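PDB 4B4O: epimerase family protein SDR39U1, which is a putative NADP-dependent oxidoreductase of the short-chain dehydrogenase/reductase family. Local coordinates for residues 112-123 / 263-272; 192-201 / 277-287. The protein carries 3 engineered substitutions. One frame throughout, in Å; residues are numbered along the deposited sequence.

Contact 1. Residues 112-123 / 263-272; sequences YQPSLTAEYDED and EGQKVIPRRT. Engineered in segment 263-272: R270 (natural residue Gln).
Y120 and V267 form a single parallel beta bridge that ties the loop following strand 102-108 of the Rossmann fold to the chain leading into helix 270-274, in the C-terminal region. Y120 supplies both backbone bonds: its N reaches K266 O at 2.9 Å, and its O receives I268 N at 2.8 Å. Earlier in both segments, S115 N bonds to G264 O, and a water joins S115 O and A118 O to K266 N.

E122 carries the other end of the contact. Its CB lies 3.8 Å from R271 CD, at the edge of the R271 guanidinium, and its CG packs near R271 CB. The chain then bends (chi2 88°), which brings the carboxylate to the backbone at the start of helix 270-274. OE1 accepts R271 N at 2.9 Å along an almost straight bond (175°), the amide coming from above the carboxylate plane. OE2 takes a weak bond from T272 N and a regular hydrogen bond from N216 N of strand 213-217. A negative group at the amino end of the helix probably interacts favourably with its dipole. R271 sends NE to V214 O of the same strand, and its side chain runs obliquely to that of E122.

Near the bridge, Y112 CD2 packs 3.7 Å from V267 CG2, the two side chains crossing at about a right angle; the Y112 hydroxyl bonds to N216 and R156. K266 NZ makes a long, weak salt bridge with E119 OE1.

The engineered R270 approaches D121 side-on, with NE and NH2 on one oxygen: D121 OD2 lies 2.7 Å from R270 NE and 2.9 Å from R270 NH2, with carboxylate and guanidinium planes 68° apart, while D121 OD1 accepts D123 N in an Asx turn.

Contact 2. Residues 192-201 / 277-287; sequences WIHIGDLAGI and YQYSFPELGAA
D197, in the first turn of helix 195-207, turns its carboxylate onto the chain that precedes helix 284-293, nearly perpendicular (88°) to the Y277 ring. OD1 takes the Y277 hydroxyl at 2.7 Å on its anti lone pair and S280 N at 2.8 Å on its syn lone pair. OD2 accepts F281 N at 2.9 Å, also syn, and a water that links it to H194 N and F281 O. With an alanine in place of D197, the Y277 hydroxyl and the S280 and F281 amides would probably lose their acceptor, and the chain before helix 284-293 could shift.

Aromatic rings extend the contact to both sides. I201 CG1 sits over one face of the Y277 ring, 3.9 Å from its centroid, at about a right angle to that side chain. The H194 and F281 rings meet obliquely, their planes 32° apart and centroids 4.3 Å apart. W192 CG stands between its backbone N and carbonyl carbon (chi1 66°), which brings the indole face to L284 CD1, 3.7 Å from the centroid of the six-membered ring in a CH-pi contact, while A287 CB touches W192 CZ3.

H194 is also the N-cap of its helix: ND1 accepts G196 N, and NE2 bonds to E290. This suggests a proton on NE2, whereas the three donors and the water gathered round the buried D197 would favour its carboxylate form.

Contacts 1 and 2 both join the Rossmann part of the chain to its C-terminal region, and their segments alternate along the sequence. Their centres lie about 17 Å apart, yet they meet at helix 270-274, where T272 CG2 of contact 1 packs 3.7 Å from I201 CD1 and 3.5 Å from Y279 OH of contact 2. NADPH lies nearer contact 2: the I193 side chain is about 7 Å from the cofactor and about 4 Å from the side chain of V160, an NADP-binding residue. In contact 1 the Q265 side chain stands about 10 Å from NADPH. Neither reaches the cofactor through these side chains; contact 2 joins the regions close to its pocket, contact 1 farther away.

Contact 1. Residues 112-123 / 263-272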
loop_
_atom_site.group_PDB
_atom_site.type_symbol
_atom_site.label_atom_id
_atom_site.label_comp_id
_atom_site.label_asym_id
_atom_site.label_seq_id
_atom_site.Cartn_x
_atom_site.Cartn_y
_atom_site.Cartn_z
ATOM N N TYR A 112 0.719 3.765 -12.670
ATOM C CA TYR A 112 1.213 3.267 -13.953
ATOM C C TYR A 112 0.086 2.645 -14.791
ATOM O O TYR A 112 -0.720 1.865 -14.294
ATOM C CB TYR A 112 2.345 2.251 -13.752
ATOM C CG TYR A 112 3.411 2.715 -12.790
ATOM C CD1 TYR A 112 4.212 3.806 -13.073
ATOM C CD2 TYR A 112 3.606 2.057 -11.582
ATOM C CE1 TYR A 112 5.175 4.232 -12.178
ATOM C CE2 TYR A 112 4.579 2.471 -10.679
ATOM C CZ TYR A 112 5.357 3.559 -10.981
ATOM O OH TYR A 112 6.326 3.945 -10.088
ATOM N N GLN A 113 0.034 3.042 -16.052
ATOM C CA GLN A 113 -1.008 2.632 -16.962
ATOM C C GLN A 113 -1.015 1.098 -17.114
ATOM O O GLN A 113 -0.042 0.508 -17.553
ATOM C CB GLN A 113 -0.780 3.346 -18.302
ATOM C CG GLN A 113 -1.538 2.858 -19.530
ATOM C CD GLN A 113 -3.031 3.168 -19.534
ATOM O OE1 GLN A 113 -3.468 4.328 -19.813
ATOM N NE2 GLN A 113 -3.840 2.111 -19.303
ATOM N N PRO A 114 -2.130 0.452 -16.747
ATOM C CA PRO A 114 -2.217 -0.985 -16.973
ATOM C C PRO A 114 -2.038 -1.328 -18.436
ATOM O O PRO A 114 -2.516 -0.603 -19.308
ATOM C CB PRO A 114 -3.633 -1.323 -16.524
ATOM C CG PRO A 114 -3.972 -0.267 -15.535
ATOM C CD PRO A 114 -3.353 0.976 -16.107
ATOM N N SER A 115 -1.347 -2.441 -18.676
ATOM C CA SER A 115 -0.863 -2.817 -19.997
ATOM C C SER A 115 -0.356 -4.252 -19.959
ATOM O O SER A 115 0.167 -4.707 -18.961
ATOM C CB SER A 115 0.278 -1.891 -20.431
ATOM O OG SER A 115 0.937 -2.378 -21.594
ATOM N N LEU A 116 -0.531 -4.961 -21.057
ATOM C CA LEU A 116 -0.055 -6.319 -21.149
ATOM C C LEU A 116 1.387 -6.371 -21.670
ATOM O O LEU A 116 2.025 -7.428 -21.635
ATOM C CB LEU A 116 -0.999 -7.142 -22.043
ATOM C CG LEU A 116 -2.339 -7.511 -21.394
ATOM C CD1 LEU A 116 -3.346 -7.936 -22.471
ATOM C CD2 LEU A 116 -2.130 -8.588 -20.324
ATOM N N THR A 117 1.876 -5.242 -22.179
ATOM C CA THR A 117 3.189 -5.173 -22.821
ATOM C C THR A 117 4.176 -4.224 -22.117
ATOM O O THR A 117 5.368 -4.454 -22.177
ATOM C CB THR A 117 3.033 -4.725 -24.292
ATOM O OG1 THR A 117 2.493 -3.391 -24.322
ATOM C CG2 THR A 117 2.108 -5.707 -25.079
ATOM N N ALA A 118 3.689 -3.158 -21.484
ATOM C CA ALA A 118 4.577 -2.140 -20.926
ATOM C C ALA A 118 5.313 -2.637 -19.688
ATOM O O ALA A 118 4.941 -3.651 -19.076
ATOM C CB ALA A 118 3.825 -0.863 -20.592
ATOM N N GLU A 119 6.365 -1.908 -19.347
ATOM C CA GLU A 119 7.175 -2.167 -18.174
ATOM C C GLU A 119 7.507 -0.828 -17.516
ATOM O O GLU A 119 7.959 0.095 -18.180
ATOM C CB GLU A 119 8.450 -2.912 -18.584
ATOM C CG GLU A 119 9.461 -3.079 -17.474
ATOM C CD GLU A 119 10.614 -4.018 -17.839
ATOM O OE1 GLU A 119 10.373 -5.267 -17.917
ATOM O OE2 GLU A 119 11.767 -3.510 -17.955
ATOM N N TYR A 120 7.298 -0.724 -16.216
ATOM C CA TYR A 120 7.432 0.541 -15.516
ATOM C C TYR A 120 8.459 0.454 -14.404
ATOM O O TYR A 120 8.581 -0.576 -13.758
ATOM C CB TYR A 120 6.080 0.934 -14.902
ATOM C CG TYR A 120 4.953 1.040 -15.913
ATOM C CD1 TYR A 120 4.788 2.187 -16.663
ATOM C CD2 TYR A 120 4.074 -0.014 -16.122
ATOM C CE1 TYR A 120 3.786 2.283 -17.591
ATOM C CE2 TYR A 120 3.067 0.075 -17.056
ATOM C CZ TYR A 120 2.930 1.223 -17.787
ATOM O OH TYR A 120 1.921 1.362 -18.705
ATOM N N ASP A 121 9.168 1.558 -14.170
ATOM C CA ASP A 121 9.888 1.754 -12.911
ATOM C C ASP A 121 9.505 3.082 -12.279
ATOM O O ASP A 121 8.579 3.747 -12.731
ATOM C CB ASP A 121 11.405 1.565 -13.074
ATOM C CG ASP A 121 12.091 2.685 -13.841
ATOM O OD1 ASP A 121 11.470 3.707 -14.147
ATOM O OD2 ASP A 121 13.291 2.508 -14.159
ATOM N N GLU A 122 10.234 3.482 -11.247
ATOM C CA GLU A 122 9.884 4.678 -10.456
ATOM C C GLU A 122 9.955 5.981 -11.252
ATOM O O GLU A 122 9.395 6.977 -10.853
ATOM C CB GLU A 122 10.755 4.773 -9.195
ATOM C CG GLU A 122 10.484 3.657 -8.183
ATOM C CD GLU A 122 11.290 2.381 -8.400
ATOM O OE1 GLU A 122 12.000 2.216 -9.420
ATOM O OE2 GLU A 122 11.252 1.530 -7.493
ATOM N N ASP A 123 10.675 5.970 -12.364
ATOM C CA ASP A 123 10.834 7.172 -13.159
ATOM C C ASP A 123 9.805 7.224 -14.259
ATOM O O ASP A 123 9.786 8.175 -15.022
ATOM C CB ASP A 123 12.261 7.265 -13.730
ATOM C CG ASP A 123 13.315 7.518 -12.649
ATOM O OD1 ASP A 123 13.043 8.280 -11.692
ATOM O OD2 ASP A 123 14.438 6.967 -12.763
ATOM N N GLU A 263 -7.033 -6.038 -14.625
ATOM C CA GLU A 263 -5.884 -5.562 -15.374
ATOM C C GLU A 263 -4.698 -5.363 -14.453
ATOM O O GLU A 263 -4.809 -5.521 -13.238
ATOM C CB GLU A 263 -6.226 -4.254 -16.089
ATOM C CG GLU A 263 -7.489 -4.308 -16.938
ATOM C CD GLU A 263 -7.698 -3.050 -17.757
ATOM O OE1 GLU A 263 -6.743 -2.624 -18.430
ATOM O OE2 GLU A 263 -8.813 -2.487 -17.720
ATOM N N GLY A 264 -3.557 -5.024 -15.039
ATOM C CA GLY A 264 -2.318 -4.913 -14.290
ATOM C C GLY A 264 -1.155 -4.215 -14.966
ATOM O O GLY A 264 -1.148 -3.994 -16.166
ATOM N N GLN A 265 -0.174 -3.867 -14.138
ATOM C CA GLN A 265 1.032 -3.148 -14.548
ATOM C C GLN A 265 2.222 -4.031 -14.223
ATOM O O GLN A 265 2.317 -4.558 -13.097
ATOM C CB GLN A 265 1.247 -1.876 -13.708
ATOM C CG GLN A 265 0.064 -0.957 -13.474
ATOM C CD GLN A 265 -0.895 -1.403 -12.397
ATOM O OE1 GLN A 265 -0.716 -2.433 -11.763
ATOM N NE2 GLN A 265 -1.931 -0.588 -12.171
ATOM N N LYS A 266 3.169 -4.149 -15.143
ATOM C CA LYS A 266 4.440 -4.788 -14.811
ATOM C C LYS A 266 5.342 -3.732 -14.174
ATOM O O LYS A 266 5.757 -2.778 -14.832
ATOM C CB LYS A 266 5.055 -5.395 -16.067
ATOM C CG LYS A 266 6.503 -5.859 -15.963
ATOM C CD LYS A 266 6.759 -6.913 -14.888
ATOM C CE LYS A 266 8.188 -7.511 -14.992
ATOM N NZ LYS A 266 8.767 -7.781 -16.364
ATOM N N VAL A 267 5.612 -3.862 -12.881
ATOM C CA VAL A 267 6.337 -2.831 -12.161
ATOM C C VAL A 267 7.650 -3.401 -11.627
ATOM O O VAL A 267 7.648 -4.353 -10.857
ATOM C CB VAL A 267 5.495 -2.211 -11.011
ATOM C CG1 VAL A 267 6.282 -1.107 -10.321
ATOM C CG2 VAL A 267 4.185 -1.629 -11.549
ATOM N N ILE A 268 8.756 -2.730 -11.970
ATOM C CA ILE A 268 10.074 -3.040 -11.425
ATOM C C ILE A 268 10.448 -2.107 -10.261
ATOM O O ILE A 268 10.303 -0.892 -10.347
ATOM C CB ILE A 268 11.129 -2.929 -12.514
ATOM C CG1 ILE A 268 10.774 -3.896 -13.640
ATOM C CG2 ILE A 268 12.499 -3.199 -11.939
ATOM C CD1 ILE A 268 11.507 -3.591 -14.943
ATOM N N PRO A 269 10.954 -2.685 -9.165
ATOM C CA PRO A 269 11.406 -1.906 -8.030
ATOM C C PRO A 269 12.878 -1.566 -8.180
ATOM O O PRO A 269 13.710 -2.034 -7.396
ATOM C CB PRO A 269 11.172 -2.857 -6.861
ATOM C CG PRO A 269 11.406 -4.213 -7.432
ATOM C CD PRO A 269 11.112 -4.131 -8.913
ATOM N N ARG A 270 13.194 -0.758 -9.186
ATOM C CA ARG A 270 14.593 -0.437 -9.492
ATOM C C ARG A 270 15.204 0.412 -8.386
ATOM O O ARG A 270 16.220 0.054 -7.800
ATOM C CB ARG A 270 14.736 0.284 -10.839
ATOM C CG ARG A 270 16.177 0.359 -11.275
ATOM C CD ARG A 270 16.497 0.820 -12.681
ATOM N NE ARG A 270 15.357 0.806 -13.560
ATOM C CZ ARG A 270 14.928 -0.271 -14.248
ATOM N NH1 ARG A 270 15.492 -1.463 -14.118
ATOM N NH2 ARG A 270 13.887 -0.148 -15.058
ATOM N N ARG A 271 14.538 1.519 -8.091
ATOM C CA ARG A 271 15.007 2.433 -7.070
ATOM C C ARG A 271 14.944 1.811 -5.678
ATOM O O ARG A 271 15.796 2.081 -4.836
ATOM C CB ARG A 271 14.267 3.777 -7.169
ATOM C CG ARG A 271 14.752 4.564 -8.375
ATOM C CD ARG A 271 14.308 6.005 -8.459
ATOM N NE ARG A 271 13.969 6.567 -7.164
ATOM C CZ ARG A 271 14.804 7.158 -6.323
ATOM N NH1 ARG A 271 16.084 7.287 -6.597
ATOM N NH2 ARG A 271 14.339 7.617 -5.177
ATOM N N THR A 272 13.949 0.964 -5.446
ATOM C CA THR A 272 13.816 0.299 -4.165
ATOM C C THR A 272 15.065 -0.550 -3.926
ATOM O O THR A 272 15.654 -0.503 -2.854
ATOM C CB THR A 272 12.562 -0.594 -4.094
ATOM O OG1 THR A 272 11.405 0.150 -4.475
ATOM C CG2 THR A 272 12.353 -1.131 -2.696
HETATM O O HOH W 1 2.513 -3.401 -17.854
#

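Contact 2. Residues 192-201 / 277-287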
loop_
_atom_site.group_PDB
_atom_site.type_symbol
_atom_site.label_atom_id
_atom_site.label_comp_id
_atom_site.label_asym_id
_atom_site.label_seq_id
_atom_site.Cartn_x
_atom_site.Cartn_y
_atom_site.Cartn_z
ATOM N N TRP A 192 2.685 -7.325 -6.554
ATOM C CA TRP A 192 2.388 -7.709 -5.195
ATOM C C TRP A 192 3.594 -7.490 -4.342
ATOM O O TRP A 192 4.712 -7.362 -4.855
ATOM C CB TRP A 192 1.985 -9.178 -5.171
ATOM C CG TRP A 192 3.122 -10.074 -5.558
ATOM C CD1 TRP A 192 3.478 -10.490 -6.816
ATOM C CD2 TRP A 192 4.132 -10.645 -4.662
ATOM N NE1 TRP A 192 4.590 -11.260 -6.764
ATOM C CE2 TRP A 192 5.036 -11.393 -5.506
ATOM C CE3 TRP A 192 4.360 -10.600 -3.283
ATOM C CZ2 TRP A 192 6.123 -12.061 -4.998
ATOM C CZ3 TRP A 192 5.460 -11.274 -2.774
ATOM C CH2 TRP A 192 6.320 -11.998 -3.620
ATOM N N ILE A 193 3.390 -7.476 -3.029
ATOM C CA ILE A 193 4.483 -7.457 -2.059
ATOM C C ILE A 193 4.008 -8.127 -0.774
ATOM O O ILE A 193 2.835 -8.027 -0.405
ATOM C CB ILE A 193 4.955 -6.018 -1.752
ATOM C CG1 ILE A 193 6.255 -6.026 -0.945
ATOM C CG2 ILE A 193 3.881 -5.195 -1.015
ATOM C CD1 ILE A 193 6.912 -4.658 -0.872
ATOM N N HIS A 194 4.906 -8.845 -0.113
ATOM C CA HIS A 194 4.599 -9.420 1.177
ATOM C C HIS A 194 4.573 -8.306 2.187
ATOM O O HIS A 194 5.397 -7.400 2.147
ATOM C CB HIS A 194 5.617 -10.469 1.561
ATOM C CG HIS A 194 5.233 -11.259 2.783
ATOM N ND1 HIS A 194 5.424 -10.796 4.034
ATOM C CD2 HIS A 194 4.631 -12.504 2.916
ATOM C CE1 HIS A 194 4.994 -11.710 4.915
ATOM N NE2 HIS A 194 4.505 -12.751 4.231
ATOM N N ILE A 195 3.604 -8.358 3.094
ATOM C CA ILE A 195 3.448 -7.303 4.078
ATOM C C ILE A 195 4.735 -7.045 4.841
ATOM O O ILE A 195 5.024 -5.915 5.178
ATOM C CB ILE A 195 2.316 -7.584 5.102
ATOM C CG1 ILE A 195 2.159 -6.351 6.016
ATOM C CG2 ILE A 195 2.625 -8.852 5.919
ATOM C CD1 ILE A 195 0.771 -5.864 6.245
ATOM N N GLY A 196 5.503 -8.086 5.126
ATOM C CA GLY A 196 6.774 -7.912 5.818
ATOM C C GLY A 196 7.752 -7.065 5.038
ATOM O O GLY A 196 8.544 -6.337 5.625
ATOM N N ASP A 197 7.698 -7.164 3.717
ATOM C CA ASP A 197 8.612 -6.412 2.859
ATOM C C ASP A 197 8.153 -4.977 2.627
ATOM O O ASP A 197 8.986 -4.089 2.464
ATOM C CB ASP A 197 8.834 -7.139 1.532
ATOM C CG ASP A 197 9.849 -8.257 1.646
ATOM O OD1 ASP A 197 10.881 -8.059 2.324
ATOM O OD2 ASP A 197 9.612 -9.339 1.046
ATOM N N LEU A 198 6.848 -4.720 2.624
ATOM C CA LEU A 198 6.396 -3.326 2.596
ATOM C C LEU A 198 6.788 -2.644 3.897
ATOM O O LEU A 198 7.311 -1.552 3.887
ATOM C CB LEU A 198 4.881 -3.192 2.343
ATOM C CG LEU A 198 4.421 -1.730 2.210
ATOM C CD1 LEU A 198 5.184 -1.035 1.106
ATOM C CD2 LEU A 198 2.936 -1.667 1.922
ATOM N N ALA A 199 6.533 -3.328 5.003
ATOM C CA ALA A 199 6.925 -2.867 6.314
ATOM C C ALA A 199 8.432 -2.585 6.376
ATOM O O ALA A 199 8.878 -1.582 6.949
ATOM C CB ALA A 199 6.520 -3.916 7.346
ATOM N N GLY A 200 9.206 -3.483 5.762
ATOM C CA GLY A 200 10.665 -3.356 5.687
ATOM C C GLY A 200 11.168 -2.174 4.853
ATOM O O GLY A 200 12.066 -1.446 5.278
ATOM N N ILE A 201 10.563 -1.979 3.681
ATOM C CA ILE A 201 10.900 -0.856 2.825
ATOM C C ILE A 201 10.607 0.453 3.537
ATOM O O ILE A 201 11.431 1.344 3.568
ATOM C CB ILE A 201 10.121 -0.901 1.503
ATOM C CG1 ILE A 201 10.639 -2.046 0.621
ATOM C CG2 ILE A 201 10.238 0.425 0.780
ATOM C CD1 ILE A 201 9.652 -2.419 -0.471
ATOM N N TYR A 277 17.898 -1.986 0.203
ATOM C CA TYR A 277 16.902 -2.857 0.822
ATOM C C TYR A 277 16.948 -4.260 0.234
ATOM O O TYR A 277 17.093 -4.429 -0.966
ATOM C CB TYR A 277 15.471 -2.332 0.682
ATOM C CG TYR A 277 14.471 -3.238 1.400
ATOM C CD1 TYR A 277 14.361 -3.218 2.800
ATOM C CD2 TYR A 277 13.675 -4.141 0.694
ATOM C CE1 TYR A 277 13.484 -4.045 3.467
ATOM C CE2 TYR A 277 12.800 -4.981 1.359
ATOM C CZ TYR A 277 12.717 -4.931 2.744
ATOM O OH TYR A 277 11.859 -5.768 3.390
ATOM N N GLN A 278 16.797 -5.253 1.114
ATOM C CA GLN A 278 16.888 -6.655 0.739
ATOM C C GLN A 278 15.644 -7.410 1.179
ATOM O O GLN A 278 15.299 -7.430 2.345
ATOM C CB GLN A 278 18.146 -7.254 1.333
ATOM C CG GLN A 278 19.390 -6.653 0.694
ATOM C CD GLN A 278 20.697 -7.300 1.112
ATOM O OE1 GLN A 278 21.049 -7.278 2.284
ATOM N NE2 GLN A 278 21.431 -7.869 0.151
ATOM N N TYR A 279 14.966 -8.012 0.207
ATOM C CA TYR A 279 13.641 -8.602 0.410
ATOM C C TYR A 279 13.705 -9.913 1.174
ATOM O O TYR A 279 14.585 -10.736 0.930
ATOM C CB TYR A 279 12.963 -8.861 -0.936
ATOM C CG TYR A 279 12.453 -7.630 -1.634
ATOM C CD1 TYR A 279 13.301 -6.825 -2.380
ATOM C CD2 TYR A 279 11.130 -7.262 -1.540
ATOM C CE1 TYR A 279 12.845 -5.700 -3.034
ATOM C CE2 TYR A 279 10.664 -6.129 -2.179
ATOM C CZ TYR A 279 11.536 -5.352 -2.927
ATOM O OH TYR A 279 11.067 -4.235 -3.580
ATOM N N SER A 280 12.782 -10.080 2.122
ATOM C CA SER A 280 12.618 -11.351 2.843
ATOM C C SER A 280 11.858 -12.374 2.009
ATOM O O SER A 280 12.088 -13.577 2.120
ATOM C CB SER A 280 11.881 -11.127 4.152
ATOM O OG SER A 280 12.685 -10.383 5.031
ATOM N N PHE A 281 10.940 -11.890 1.179
ATOM C CA PHE A 281 10.067 -12.759 0.382
ATOM C C PHE A 281 9.964 -12.239 -1.063
ATOM O O PHE A 281 8.903 -11.831 -1.517
ATOM C CB PHE A 281 8.673 -12.845 1.039
ATOM C CG PHE A 281 8.691 -13.341 2.452
ATOM C CD1 PHE A 281 8.835 -14.693 2.724
ATOM C CD2 PHE A 281 8.559 -12.462 3.514
ATOM C CE1 PHE A 281 8.872 -15.155 4.039
ATOM C CE2 PHE A 281 8.590 -12.912 4.819
ATOM C CZ PHE A 281 8.752 -14.257 5.082
ATOM N N PRO A 282 11.079 -12.245 -1.787
ATOM C CA PRO A 282 11.056 -11.758 -3.172
ATOM C C PRO A 282 10.331 -12.668 -4.186
ATOM O O PRO A 282 9.886 -12.189 -5.215
ATOM C CB PRO A 282 12.553 -11.705 -3.535
ATOM C CG PRO A 282 13.166 -12.758 -2.703
ATOM C CD PRO A 282 12.420 -12.701 -1.396
ATOM N N GLU A 283 10.252 -13.954 -3.881
ATOM C CA GLU A 283 9.657 -14.933 -4.788
ATOM C C GLU A 283 8.250 -15.251 -4.273
ATOM O O GLU A 283 8.030 -15.409 -3.072
ATOM C CB GLU A 283 10.543 -16.188 -4.916
ATOM C CG GLU A 283 10.208 -17.104 -6.111
ATOM C CD GLU A 283 9.179 -18.198 -5.796
ATOM O OE1 GLU A 283 9.430 -19.020 -4.866
ATOM O OE2 GLU A 283 8.118 -18.235 -6.474
ATOM N N LEU A 284 7.283 -15.330 -5.185
ATOM C CA LEU A 284 5.871 -15.441 -4.797
ATOM C C LEU A 284 5.551 -16.692 -4.002
ATOM O O LEU A 284 4.768 -16.658 -3.054
ATOM C CB LEU A 284 4.963 -15.364 -6.037
ATOM C CG LEU A 284 3.448 -15.301 -5.801
ATOM C CD1 LEU A 284 3.017 -14.155 -4.885
ATOM C CD2 LEU A 284 2.823 -15.186 -7.184
ATOM N N GLY A 285 6.117 -17.811 -4.422
ATOM C CA GLY A 285 5.953 -19.070 -3.713
ATOM C C GLY A 285 6.348 -18.954 -2.262
ATOM O O GLY A 285 5.632 -19.392 -1.391
ATOM N N ALA A 286 7.516 -18.389 -1.996
ATOM C CA ALA A 286 7.987 -18.260 -0.619
ATOM C C ALA A 286 7.041 -17.378 0.190
ATOM O O ALA A 286 6.796 -17.660 1.355
ATOM C CB ALA A 286 9.403 -17.712 -0.582
ATOM N N ALA A 287 6.528 -16.317 -0.437
ATOM C CA ALA A 287 5.616 -15.399 0.220
ATOM C C ALA A 287 4.316 -16.094 0.610
ATOM O O ALA A 287 3.878 -15.995 1.760
ATOM C CB ALA A 287 5.343 -14.195 -0.659
HETATM O O HOH W 2 7.553 -9.513 -0.890
#